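Local structure of xyloglucan-specific endo-beta-1,4-glucanase BoGH5A (3ZMR) at residues V263-D266 against D267-G270; T274-N277 against Y278-N282. The protein cleaves beta-1,4-glucosidic linkages inside the xyloglucan backbone with retention of configuration, releasing xyloglucan oligosaccharides. All blocks are in the same frame, centred on the assembly; numbering follows the deposited sequence.

Contact 1: V263-D266 against D267-G270; sequences VNND and DANG
Asn265 reaches forward to Asp267 and Ala268 in a local turn contact, an Asx turn laid over a type I beta turn (Asn265 to Ala268), in the loop between strand 255-258 and helix 275-293 of the (beta/alpha)8 barrel. The beta turn is closed by Ala268 N, which donates to Asn265 O at 3.1 Å and nearly straight (166°). The Asx turn is closed by Asp267 N, also 3.1 Å from its acceptor, Asn265 OD1, and more bent at the hydrogen; Asp267 N sits above the plane of the Asn265 amide. Setting Asn265 CG trans to the backbone N (chi1 -172°) swings the amide forward along the chain, bringing OD1 to the Asp267 N-H and ND2 to 3.6 Å from Ala268 CB. With an alanine in place of Asn265, Asp267 N would probably lose its acceptor and Ala268 CB the amide packed against it. Asp266, at the first corner, turns its carboxylate off to Asn223, whose ND2 gives a hydrogen bond to OD2. The side chain of Asp266 lies about 7 Å from a bound xylose and about 8 Å from the side chain of Glu262, the probable proton donor. Water extends the turn: one molecule donates to Asn265 O at 2.7 Å and accepts from Gly270 N at 2.9 Å.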
ATOM      1  N   VAL A 263      -7.001  -0.457  -4.784  1.00  9.35           N
ATOM      2  CA  VAL A 263      -7.028  -0.419  -6.254  1.00  9.77           C
ATOM      3  C   VAL A 263      -7.673  -1.730  -6.724  1.00 10.09           C
ATOM      4  O   VAL A 263      -7.309  -2.813  -6.294  1.00 11.55           O
ATOM      5  CB  VAL A 263      -5.620  -0.240  -6.857  1.00  9.75           C
ATOM      6  CG1 VAL A 263      -5.678  -0.373  -8.388  1.00 18.96           C
ATOM      7  CG2 VAL A 263      -5.071   1.117  -6.429  1.00 10.88           C
ATOM      8  N   ASN A 264      -8.643  -1.569  -7.619  1.00 11.23           N
ATOM      9  CA  ASN A 264      -9.495  -2.625  -8.162  1.00 14.02           C
ATOM     10  C   ASN A 264      -9.729  -2.304  -9.633  1.00 11.89           C
ATOM     11  O   ASN A 264      -9.521  -1.192 -10.049  1.00 10.91           O
ATOM     12  CB  ASN A 264     -10.878  -2.564  -7.422  1.00 16.50           C
ATOM     13  CG  ASN A 264     -11.843  -3.635  -7.829  1.00 23.24           C
ATOM     14  OD1 ASN A 264     -12.948  -3.333  -8.302  1.00 35.16           O
ATOM     15  ND2 ASN A 264     -11.469  -4.882  -7.623  1.00 22.89           N
ATOM     16  N   ASN A 265     -10.152  -3.293 -10.424  1.00 10.83           N
ATOM     17  CA  ASN A 265     -10.686  -2.998 -11.743  1.00 12.27           C
ATOM     18  C   ASN A 265     -12.220  -2.830 -11.714  1.00 12.34           C
ATOM     19  O   ASN A 265     -12.958  -3.805 -11.764  1.00 16.81           O
ATOM     20  CB  ASN A 265     -10.277  -4.052 -12.758  1.00 12.64           C
ATOM     21  CG  ASN A 265     -10.665  -3.657 -14.156  1.00 17.38           C
ATOM     22  OD1 ASN A 265     -11.291  -2.591 -14.354  1.00 17.76           O
ATOM     23  ND2 ASN A 265     -10.306  -4.481 -15.131  1.00 16.11           N
ATOM     24  N   ASP A 266     -12.675  -1.589 -11.656  1.00 11.10           N
ATOM     25  CA  ASP A 266     -14.100  -1.282 -11.514  1.00 14.48           C
ATOM     26  C   ASP A 266     -14.954  -1.651 -12.720  1.00 19.41           C
ATOM     27  O   ASP A 266     -16.174  -1.687 -12.603  1.00 24.63           O
ATOM     28  CB  ASP A 266     -14.282   0.205 -11.138  1.00 16.91           C
ATOM     29  CG  ASP A 266     -14.126   0.463  -9.601  1.00 18.12           C
ATOM     30  OD1 ASP A 266     -13.946  -0.513  -8.813  1.00 23.45           O
ATOM     31  OD2 ASP A 266     -14.200   1.643  -9.183  1.00 23.15           O
ATOM     32  N   ASP A 267     -14.308  -1.888 -13.861  1.00 16.14           N
ATOM     33  CA  ASP A 267     -14.984  -2.282 -15.110  1.00 16.91           C
ATOM     34  C   ASP A 267     -15.146  -3.799 -15.227  1.00 20.29           C
ATOM     35  O   ASP A 267     -15.821  -4.265 -16.142  1.00 22.49           O
ATOM     36  CB  ASP A 267     -14.202  -1.771 -16.344  1.00 30.96           C
ATOM     37  CG  ASP A 267     -14.341  -0.265 -16.581  1.00 46.21           C
ATOM     38  OD1 ASP A 267     -15.073   0.441 -15.853  1.00 33.19           O
ATOM     39  OD2 ASP A 267     -13.708   0.223 -17.541  1.00122.29           O
ATOM     40  N   ALA A 268     -14.535  -4.590 -14.333  1.00 19.57           N
ATOM     41  CA  ALA A 268     -14.516  -6.061 -14.548  1.00 18.52           C
ATOM     42  C   ALA A 268     -15.500  -6.858 -13.699  1.00 26.43           C
ATOM     43  O   ALA A 268     -15.522  -8.087 -13.760  1.00 21.20           O
ATOM     44  CB  ALA A 268     -13.104  -6.613 -14.418  1.00 19.47           C
ATOM     45  N   ASN A 269     -16.320  -6.173 -12.908  1.00 28.51           N
ATOM     46  CA  ASN A 269     -17.436  -6.838 -12.211  1.00 26.61           C
ATOM     47  C   ASN A 269     -17.015  -8.025 -11.306  1.00 26.48           C
ATOM     48  O   ASN A 269     -17.659  -9.057 -11.320  1.00 33.08           O
ATOM     49  CB  ASN A 269     -18.492  -7.296 -13.244  1.00 47.64           C
ATOM     50  CG  ASN A 269     -19.867  -7.525 -12.629  1.00 75.84           C
ATOM     51  OD1 ASN A 269     -20.493  -8.560 -12.867  1.00 57.58           O
ATOM     52  ND2 ASN A 269     -20.350  -6.561 -11.843  1.00 58.52           N
ATOM     53  N   GLY A 270     -15.915  -7.876 -10.559  1.00 24.01           N
ATOM     54  CA  GLY A 270     -15.434  -8.936  -9.629  1.00 35.80           C
ATOM     55  C   GLY A 270     -14.722 -10.115 -10.320  1.00 20.49           C
ATOM     56  O   GLY A 270     -14.519 -11.182  -9.735  1.00 22.59           O
TER
HETATM   57  O   HOH W   1     -10.747  -0.496 -16.107  1.00 20.47           O
HETATM   58  O   HOH W   2     -13.560  -6.177 -10.693  1.00 31.05           O
HETATM   59  O   HOH W   3     -17.906  -3.840 -12.927  1.00 33.44           O

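Contact 2: T274-N277 against Y278-N282; sequences TEEN and YRVQN
A capping box formed by Thr274 and Asn277 opens helix 275-293, and the first helical turn locks onto Tyr278 to Gln281 behind it. Thr274 is the N-cap: its OG1 accepts from Asn277 N at 3.1 Å, while Thr274 N returns a 2.9 Å bond to Asn277 OD1, reaching it from above the amide plane. Asn277 can answer in this way because its CG sits beside its own backbone N (chi1 -60°), folding the amide back toward the cap. From there the backbone takes over, with Tyr278 N donating to Thr274 O, and Arg279, Val280 and Gln281 N donating in turn to the carbonyls of Glu275, Glu276 and Asn277. Thr274 O, held by Tyr278 N at 3.1 Å, is also brushed by the ring of that tyrosine, whose CD2 lies 3.2 Å from it. The side chains of Glu276 and Arg279 cross at a slant, with no salt bridge between them, their flat ends 21° apart, and Arg279 NH2 touches Glu276 CG at 3.9 Å. Both instead turn to Asp227, the start of helix 227-248, Arg279 by a salt bridge to the carboxylate and Glu276 by a hydrogen bond from the backbone N. Asn277 ND2 holds Pro225 O and Gln281 NE2 reaches Gln307 O at the end of strand 304-307, while Tyr278 points another way and stacks on His319 at the close of helix 313-319.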
ATOM      1  N   THR A 274      -6.010 -10.008 -13.575  1.00 11.46           N
ATOM      2  CA  THR A 274      -5.117 -10.565 -14.585  1.00 12.59           C
ATOM      3  C   THR A 274      -3.687 -10.109 -14.336  1.00 12.79           C
ATOM      4  O   THR A 274      -3.456  -9.200 -13.536  1.00 12.58           O
ATOM      5  CB  THR A 274      -5.514 -10.037 -15.959  1.00 15.56           C
ATOM      6  OG1 THR A 274      -5.315  -8.612 -15.984  1.00 15.83           O
ATOM      7  CG2 THR A 274      -6.987 -10.361 -16.275  1.00 14.80           C
ATOM      8  N   GLU A 275      -2.731 -10.711 -15.032  1.00 14.01           N
ATOM      9  CA  GLU A 275      -1.351 -10.280 -14.922  1.00 13.16           C
ATOM     10  C   GLU A 275      -1.172  -8.802 -15.309  1.00 12.36           C
ATOM     11  O   GLU A 275      -0.394  -8.060 -14.655  1.00 12.69           O
ATOM     12  CB  GLU A 275      -0.431 -11.245 -15.672  1.00 17.57           C
ATOM     13  CG  GLU A 275      -0.260 -12.604 -14.966  1.00 29.89           C
ATOM     14  CD  GLU A 275       0.151 -12.528 -13.479  1.00 97.59           C
ATOM     15  OE1 GLU A 275       1.023 -11.711 -13.086  1.00 24.43           O
ATOM     16  OE2 GLU A 275      -0.393 -13.318 -12.673  1.00 48.84           O
ATOM     17  N   GLU A 276      -1.937  -8.347 -16.302  1.00 13.13           N
ATOM     18  CA  GLU A 276      -1.968  -6.932 -16.670  1.00 12.68           C
ATOM     19  C   GLU A 276      -2.391  -6.064 -15.462  1.00 12.52           C
ATOM     20  O   GLU A 276      -1.752  -5.050 -15.161  1.00 11.84           O
ATOM     21  CB  GLU A 276      -2.916  -6.691 -17.852  1.00 13.81           C
ATOM     22  CG  GLU A 276      -3.184  -5.239 -18.157  1.00 13.00           C
ATOM     23  CD  GLU A 276      -4.190  -5.015 -19.268  1.00 17.68           C
ATOM     24  OE1 GLU A 276      -5.015  -5.909 -19.522  1.00 23.72           O
ATOM     25  OE2 GLU A 276      -4.191  -3.923 -19.868  1.00 16.70           O
ATOM     26  N   ASN A 277      -3.469  -6.465 -14.790  1.00 12.89           N
ATOM     27  CA  ASN A 277      -3.943  -5.713 -13.643  1.00 11.62           C
ATOM     28  C   ASN A 277      -2.878  -5.597 -12.530  1.00  9.53           C
ATOM     29  O   ASN A 277      -2.657  -4.502 -11.965  1.00 10.08           O
ATOM     30  CB  ASN A 277      -5.186  -6.320 -13.024  1.00 10.95           C
ATOM     31  CG  ASN A 277      -6.389  -6.400 -13.962  1.00 10.87           C
ATOM     32  OD1 ASN A 277      -7.169  -7.345 -13.810  1.00 12.12           O
ATOM     33  ND2 ASN A 277      -6.599  -5.421 -14.860  1.00 12.39           N
ATOM     34  N   TYR A 278      -2.214  -6.709 -12.204  1.00  9.74           N
ATOM     35  CA  TYR A 278      -1.139  -6.663 -11.190  1.00 10.48           C
ATOM     36  C   TYR A 278       0.050  -5.813 -11.625  1.00 10.13           C
ATOM     37  O   TYR A 278       0.627  -5.074 -10.824  1.00 11.52           O
ATOM     38  CB  TYR A 278      -0.708  -8.054 -10.760  1.00 10.57           C
ATOM     39  CG  TYR A 278      -1.795  -8.861 -10.103  1.00 10.33           C
ATOM     40  CD1 TYR A 278      -2.403  -8.452  -8.927  1.00 12.23           C
ATOM     41  CD2 TYR A 278      -2.229 -10.051 -10.681  1.00 11.36           C
ATOM     42  CE1 TYR A 278      -3.403  -9.199  -8.341  1.00 12.19           C
ATOM     43  CE2 TYR A 278      -3.222 -10.821 -10.093  1.00 12.89           C
ATOM     44  CZ  TYR A 278      -3.827 -10.369  -8.928  1.00 11.86           C
ATOM     45  OH  TYR A 278      -4.809 -11.110  -8.291  1.00 12.57           O
ATOM     46  N   ARG A 279       0.425  -5.910 -12.893  1.00 11.19           N
ATOM     47  CA  ARG A 279       1.522  -5.111 -13.416  1.00 12.22           C
ATOM     48  C   ARG A 279       1.242  -3.616 -13.310  1.00 10.77           C
ATOM     49  O   ARG A 279       2.097  -2.832 -12.849  1.00 11.66           O
ATOM     50  CB  ARG A 279       1.851  -5.526 -14.866  1.00 14.54           C
ATOM     51  CG  ARG A 279       2.943  -4.668 -15.501  1.00 14.17           C
ATOM     52  CD  ARG A 279       3.479  -5.259 -16.806  1.00 20.64           C
ATOM     53  NE  ARG A 279       2.386  -5.664 -17.692  1.00 19.82           N
ATOM     54  CZ  ARG A 279       1.587  -4.844 -18.363  1.00 21.24           C
ATOM     55  NH1 ARG A 279       1.755  -3.522 -18.306  1.00 22.48           N
ATOM     56  NH2 ARG A 279       0.613  -5.355 -19.129  1.00 18.69           N
ATOM     57  N   VAL A 280       0.044  -3.218 -13.705  1.00  9.93           N
ATOM     58  CA  VAL A 280      -0.293  -1.819 -13.737  1.00 10.18           C
ATOM     59  C   VAL A 280      -0.484  -1.295 -12.295  1.00 10.42           C
ATOM     60  O   VAL A 280      -0.037  -0.207 -11.951  1.00 10.11           O
ATOM     61  CB  VAL A 280      -1.531  -1.545 -14.614  1.00 11.09           C
ATOM     62  CG1 VAL A 280      -1.934  -0.090 -14.488  1.00 15.31           C
ATOM     63  CG2 VAL A 280      -1.240  -1.907 -16.069  1.00 11.84           C
ATOM     64  N   GLN A 281      -1.104  -2.098 -11.435  1.00 10.80           N
ATOM     65  CA  GLN A 281      -1.316  -1.675 -10.041  1.00  9.40           C
ATOM     66  C   GLN A 281       0.005  -1.610  -9.260  1.00  8.51           C
ATOM     67  O   GLN A 281       0.256  -0.635  -8.541  1.00  9.26           O
ATOM     68  CB  GLN A 281      -2.342  -2.563  -9.352  1.00  9.21           C
ATOM     69  CG  GLN A 281      -2.604  -2.202  -7.904  1.00  8.40           C
ATOM     70  CD  GLN A 281      -1.751  -2.987  -6.940  1.00  9.35           C
ATOM     71  OE1 GLN A 281      -1.411  -4.152  -7.170  1.00  9.77           O
ATOM     72  NE2 GLN A 281      -1.450  -2.357  -5.825  1.00  9.71           N
ATOM     73  N   ASN A 282       0.872  -2.607  -9.420  1.00  9.11           N
ATOM     74  CA  ASN A 282       2.217  -2.497  -8.854  1.00 10.52           C
ATOM     75  C   ASN A 282       2.935  -1.249  -9.397  1.00  9.75           C
ATOM     76  O   ASN A 282       3.608  -0.533  -8.646  1.00 10.13           O
ATOM     77  CB  ASN A 282       3.024  -3.756  -9.126  1.00  9.93           C
ATOM     78  CG  ASN A 282       2.757  -4.891  -8.138  1.00  9.52           C
ATOM     79  OD1 ASN A 282       2.837  -4.710  -6.918  1.00  9.99           O
ATOM     80  ND2 ASN A 282       2.512  -6.078  -8.674  1.00 11.51           N
TER

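In the fold
Leaving barrel strand 255-258, the chain passes Glu262 and enters contact 1, which closes a tight turn at 265-268. A short run then leads to contact 2, where helix 275-293 begins. The two are in series, neither nested nor crossed, with centres 12 Å apart, and the connection folds back so that they touch: Val263 CG1 packs on Gln281 CG at 3.6 Å, and Asn265 ND2 packs against Asn277 ND2 at 3.8 Å. Pro225 and Tyr309 are shared neighbours of both. Together the contacts join this strand-to-helix connection to the loop ahead of helix 227-248 and to the residues following strand 304-307.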